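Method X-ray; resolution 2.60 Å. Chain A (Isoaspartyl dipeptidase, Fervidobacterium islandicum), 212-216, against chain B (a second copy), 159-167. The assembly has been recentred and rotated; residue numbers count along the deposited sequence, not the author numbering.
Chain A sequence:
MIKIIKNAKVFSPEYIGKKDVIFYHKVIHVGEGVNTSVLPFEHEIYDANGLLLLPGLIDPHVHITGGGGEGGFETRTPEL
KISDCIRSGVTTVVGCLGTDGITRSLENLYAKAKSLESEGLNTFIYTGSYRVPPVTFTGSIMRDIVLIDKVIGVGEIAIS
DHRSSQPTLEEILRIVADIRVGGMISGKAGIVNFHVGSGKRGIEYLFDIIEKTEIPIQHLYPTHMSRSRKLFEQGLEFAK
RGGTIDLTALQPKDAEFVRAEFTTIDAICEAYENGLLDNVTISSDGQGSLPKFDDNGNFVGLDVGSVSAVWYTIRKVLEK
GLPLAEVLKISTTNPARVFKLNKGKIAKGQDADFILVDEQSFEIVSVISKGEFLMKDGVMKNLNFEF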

ATOM      1  N   LYS A 212     -19.950  29.489  -7.469  1.00 48.11           N
ATOM      2  CA  LYS A 212     -18.929  29.125  -8.485  1.00 46.44           C
ATOM      3  C   LYS A 212     -19.162  27.722  -9.047  1.00 39.70           C
ATOM      4  O   LYS A 212     -18.440  27.347  -9.973  1.00 44.11           O
ATOM      5  CB  LYS A 212     -17.530  29.188  -7.876  1.00 52.75           C
ATOM      6  CG  LYS A 212     -17.116  30.535  -7.296  1.00 58.74           C
ATOM      7  CD  LYS A 212     -15.887  30.392  -6.404  1.00 66.87           C
ATOM      8  CE  LYS A 212     -15.013  31.630  -6.325  1.00 73.58           C
ATOM      9  NZ  LYS A 212     -13.637  31.276  -5.903  1.00 74.07           N
ATOM     10  N   THR A 213     -20.108  26.954  -8.517  1.00 35.79           N
ATOM     11  CA  THR A 213     -20.368  25.577  -8.995  1.00 35.07           C
ATOM     12  C   THR A 213     -21.866  25.312  -9.039  1.00 33.19           C
ATOM     13  O   THR A 213     -22.637  26.116  -8.506  1.00 36.64           O
ATOM     14  CB  THR A 213     -19.660  24.499  -8.144  1.00 36.70           C
ATOM     15  OG1 THR A 213     -20.514  24.142  -7.065  1.00 34.24           O
ATOM     16  CG2 THR A 213     -18.308  24.914  -7.608  1.00 35.21           C
ATOM     17  N   GLU A 214     -22.212  24.133  -9.547  1.00 37.16           N
ATOM     18  CA  GLU A 214     -23.588  23.647  -9.805  1.00 40.67           C
ATOM     19  C   GLU A 214     -24.123  22.923  -8.553  1.00 42.20           C
ATOM     20  O   GLU A 214     -25.165  22.233  -8.678  1.00 43.98           O
ATOM     21  CB  GLU A 214     -23.549  22.677 -10.998  1.00 47.02           C
ATOM     22  CG  GLU A 214     -22.675  23.112 -12.188  1.00 47.90           C
ATOM     23  CD  GLU A 214     -21.159  22.903 -12.087  1.00 52.35           C
ATOM     24  OE1 GLU A 214     -20.672  22.145 -11.193  1.00 47.10           O
ATOM     25  OE2 GLU A 214     -20.451  23.533 -12.894  1.00 51.55           O
ATOM     26  N   ILE A 215     -23.415  23.003  -7.415  1.00 39.09           N
ATOM     27  CA  ILE A 215     -23.724  22.173  -6.214  1.00 40.80           C
ATOM     28  C   ILE A 215     -24.839  22.852  -5.432  1.00 39.60           C
ATOM     29  O   ILE A 215     -24.767  24.037  -5.091  1.00 42.26           O
ATOM     30  CB  ILE A 215     -22.485  21.892  -5.353  1.00 42.20           C
ATOM     31  CG1 ILE A 215     -21.588  20.845  -6.023  1.00 40.29           C
ATOM     32  CG2 ILE A 215     -22.926  21.450  -3.975  1.00 44.41           C
ATOM     33  CD1 ILE A 215     -20.208  20.721  -5.431  1.00 38.01           C
ATOM     34  N   PRO A 216     -25.963  22.145  -5.237  1.00 37.90           N
ATOM     35  CA  PRO A 216     -27.112  22.734  -4.571  1.00 36.68           C
ATOM     36  C   PRO A 216     -26.794  23.024  -3.098  1.00 42.04           C
ATOM     37  O   PRO A 216     -26.084  22.222  -2.462  1.00 43.15           O
ATOM     38  CB  PRO A 216     -28.219  21.682  -4.677  1.00 33.65           C
ATOM     39  CG  PRO A 216     -27.718  20.615  -5.626  1.00 35.61           C
ATOM     40  CD  PRO A 216     -26.216  20.772  -5.710  1.00 39.44           C
TER
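Chain B 159-167: ISDHRSSQP

Contacts between two copies of a protein need not rest on paired helices or strands; a single side chain reaching into the concave side of a partner loop can organise the whole patch. The present example is of this kind. On chain A, A:Thr213 is the first residue to leave helical phi/psi, and the chain then runs extended at A:Ile215 and A:Pro216. Chain B passes from B:Ile159 into a type I beta turn spanning B:Asp161 to B:Ser164, closed by a backbone hydrogen bond from B:Ser164 N to B:Asp161 O (3.2 Å). B:Ser160 and B:Gln166 both have positive phi, so the path bends before and after the turn. The backbones come nearest where the CA atoms of A:Glu214 and B:His162 lie 4.8 Å apart, and the two stretches together bury 310 Å².

A:Glu214 dominates the contact. Its CA-to-CB bond points toward chain B, and its OE1 accepts a nearly straight hydrogen bond from B:Gln166 NE2 (2.9 Å, 173°). The same OE1 lies 3.2 Å from B:Asp161 O; as both are acceptors, no hydrogen bond joins them. A water instead donates to A:Glu214 OE1 at 3.0 Å and stands 2.6 Å from B:Ser164 OG, linking the carboxylate to the turn, with a weak bond from B:Asp161 N (3.3 Å) to the same water. A:Glu214 OE2 packs 3.3 Å from B:Ser160 CA, while A:Glu214 O meets B:His162 CB at 3.3 Å.

Around this polar centre, B:Gln166 also offers its aliphatic part: its CG lies 3.8 Å from A:Ile215 CD1. Each loop is braced internally, A:Ile215 N bonding to A:Thr213 OG1 (3.1 Å) and B:Arg163 NE forming a salt bridge with B:Asp161 OD1 (2.9 Å).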

ATOM      1  N   ILE B 159     -17.739  17.474 -16.417  1.00 31.69           N
ATOM      2  CA  ILE B 159     -17.403  18.911 -16.192  1.00 32.86           C
ATOM      3  C   ILE B 159     -18.713  19.682 -16.268  1.00 30.18           C
ATOM      4  O   ILE B 159     -19.636  19.217 -16.952  1.00 32.38           O
ATOM      5  CB  ILE B 159     -16.391  19.379 -17.248  1.00 33.03           C
ATOM      6  CG1 ILE B 159     -16.891  19.040 -18.661  1.00 34.24           C
ATOM      7  CG2 ILE B 159     -15.031  18.755 -16.970  1.00 31.19           C
ATOM      8  CD1 ILE B 159     -16.188  19.774 -19.762  1.00 34.37           C
ATOM      9  N   SER B 160     -18.767  20.818 -15.607  1.00 31.80           N
ATOM     10  CA  SER B 160     -19.887  21.777 -15.680  1.00 31.58           C
ATOM     11  C   SER B 160     -21.174  21.014 -15.406  1.00 32.91           C
ATOM     12  O   SER B 160     -22.111  21.123 -16.196  1.00 37.21           O
ATOM     13  CB  SER B 160     -19.883  22.483 -17.009  1.00 33.71           C
ATOM     14  OG  SER B 160     -18.621  23.126 -17.247  1.00 35.22           O
ATOM     15  N   ASP B 161     -21.202  20.268 -14.302  1.00 35.37           N
ATOM     16  CA  ASP B 161     -22.319  19.350 -13.949  1.00 35.08           C
ATOM     17  C   ASP B 161     -22.375  19.164 -12.429  1.00 33.93           C
ATOM     18  O   ASP B 161     -21.318  19.082 -11.798  1.00 33.65           O
ATOM     19  CB  ASP B 161     -22.168  17.974 -14.602  1.00 34.44           C
ATOM     20  CG  ASP B 161     -23.440  17.160 -14.557  1.00 37.46           C
ATOM     21  OD1 ASP B 161     -23.671  16.470 -13.537  1.00 35.33           O
ATOM     22  OD2 ASP B 161     -24.215  17.269 -15.524  1.00 41.47           O
ATOM     23  N   HIS B 162     -23.580  19.055 -11.888  1.00 33.87           N
ATOM     24  CA  HIS B 162     -23.835  18.899 -10.441  1.00 36.68           C
ATOM     25  C   HIS B 162     -23.388  17.497  -9.957  1.00 32.76           C
ATOM     26  O   HIS B 162     -23.207  17.361  -8.765  1.00 31.50           O
ATOM     27  CB  HIS B 162     -25.295  19.272 -10.139  1.00 37.82           C
ATOM     28  CG  HIS B 162     -26.308  18.347 -10.720  1.00 38.93           C
ATOM     29  ND1 HIS B 162     -26.907  18.575 -11.937  1.00 48.34           N
ATOM     30  CD2 HIS B 162     -26.855  17.215 -10.257  1.00 41.31           C
ATOM     31  CE1 HIS B 162     -27.781  17.625 -12.192  1.00 44.84           C
ATOM     32  NE2 HIS B 162     -27.756  16.788 -11.184  1.00 43.06           N
ATOM     33  N   ARG B 163     -23.141  16.528 -10.838  1.00 34.90           N
ATOM     34  CA  ARG B 163     -22.643  15.169 -10.486  1.00 36.80           C
ATOM     35  C   ARG B 163     -21.124  15.043 -10.699  1.00 35.51           C
ATOM     36  O   ARG B 163     -20.554  13.919 -10.483  1.00 35.97           O
ATOM     37  CB  ARG B 163     -23.379  14.103 -11.294  1.00 44.25           C
ATOM     38  CG  ARG B 163     -24.880  14.033 -11.029  1.00 50.86           C
ATOM     39  CD  ARG B 163     -25.577  13.415 -12.232  1.00 51.61           C
ATOM     40  NE  ARG B 163     -25.665  14.388 -13.321  1.00 55.11           N
ATOM     41  CZ  ARG B 163     -26.213  14.171 -14.516  1.00 53.74           C
ATOM     42  NH1 ARG B 163     -26.723  12.990 -14.824  1.00 55.24           N
ATOM     43  NH2 ARG B 163     -26.246  15.153 -15.401  1.00 56.11           N
ATOM     44  N   SER B 164     -20.451  16.135 -11.065  1.00 30.85           N
ATOM     45  CA  SER B 164     -18.989  16.122 -11.298  1.00 30.66           C
ATOM     46  C   SER B 164     -18.277  15.987  -9.944  1.00 30.01           C
ATOM     47  O   SER B 164     -18.920  16.155  -8.893  1.00 31.38           O
ATOM     48  CB  SER B 164     -18.548  17.344 -12.044  1.00 30.63           C
ATOM     49  OG  SER B 164     -18.312  18.405 -11.148  1.00 31.47           O
ATOM     50  N   SER B 165     -16.991  15.697  -9.943  1.00 26.83           N
ATOM     51  CA  SER B 165     -16.213  15.711  -8.691  1.00 26.77           C
ATOM     52  C   SER B 165     -15.514  17.060  -8.587  1.00 28.75           C
ATOM     53  O   SER B 165     -14.563  17.167  -7.845  1.00 29.28           O
ATOM     54  CB  SER B 165     -15.274  14.582  -8.665  1.00 28.17           C
ATOM     55  OG  SER B 165     -14.250  14.745  -9.628  1.00 27.89           O
ATOM     56  N   GLN B 166     -16.001  18.053  -9.326  1.00 31.93           N
ATOM     57  CA  GLN B 166     -15.465  19.438  -9.355  1.00 31.76           C
ATOM     58  C   GLN B 166     -13.967  19.381  -9.658  1.00 31.84           C
ATOM     59  O   GLN B 166     -13.146  19.890  -8.914  1.00 30.50           O
ATOM     60  CB  GLN B 166     -15.817  20.171  -8.059  1.00 31.98           C
ATOM     61  CG  GLN B 166     -17.314  20.301  -7.780  1.00 35.02           C
ATOM     62  CD  GLN B 166     -18.069  21.102  -8.831  1.00 37.14           C
ATOM     63  OE1 GLN B 166     -17.540  22.047  -9.420  1.00 34.12           O
ATOM     64  NE2 GLN B 166     -19.315  20.703  -9.096  1.00 32.30           N
ATOM     65  N   PRO B 167     -13.558  18.805 -10.801  1.00 31.86           N
ATOM     66  CA  PRO B 167     -12.140  18.697 -11.127  1.00 32.51           C
ATOM     67  C   PRO B 167     -11.531  20.044 -11.507  1.00 31.58           C
ATOM     68  O   PRO B 167     -12.201  20.848 -12.139  1.00 32.55           O
ATOM     69  CB  PRO B 167     -12.132  17.810 -12.377  1.00 33.82           C
ATOM     70  CG  PRO B 167     -13.472  18.121 -13.035  1.00 32.93           C
ATOM     71  CD  PRO B 167     -14.421  18.266 -11.859  1.00 32.96           C
TER
HETATM   72  O   HOH W   1     -18.462  20.607 -12.431  1.00 33.35           O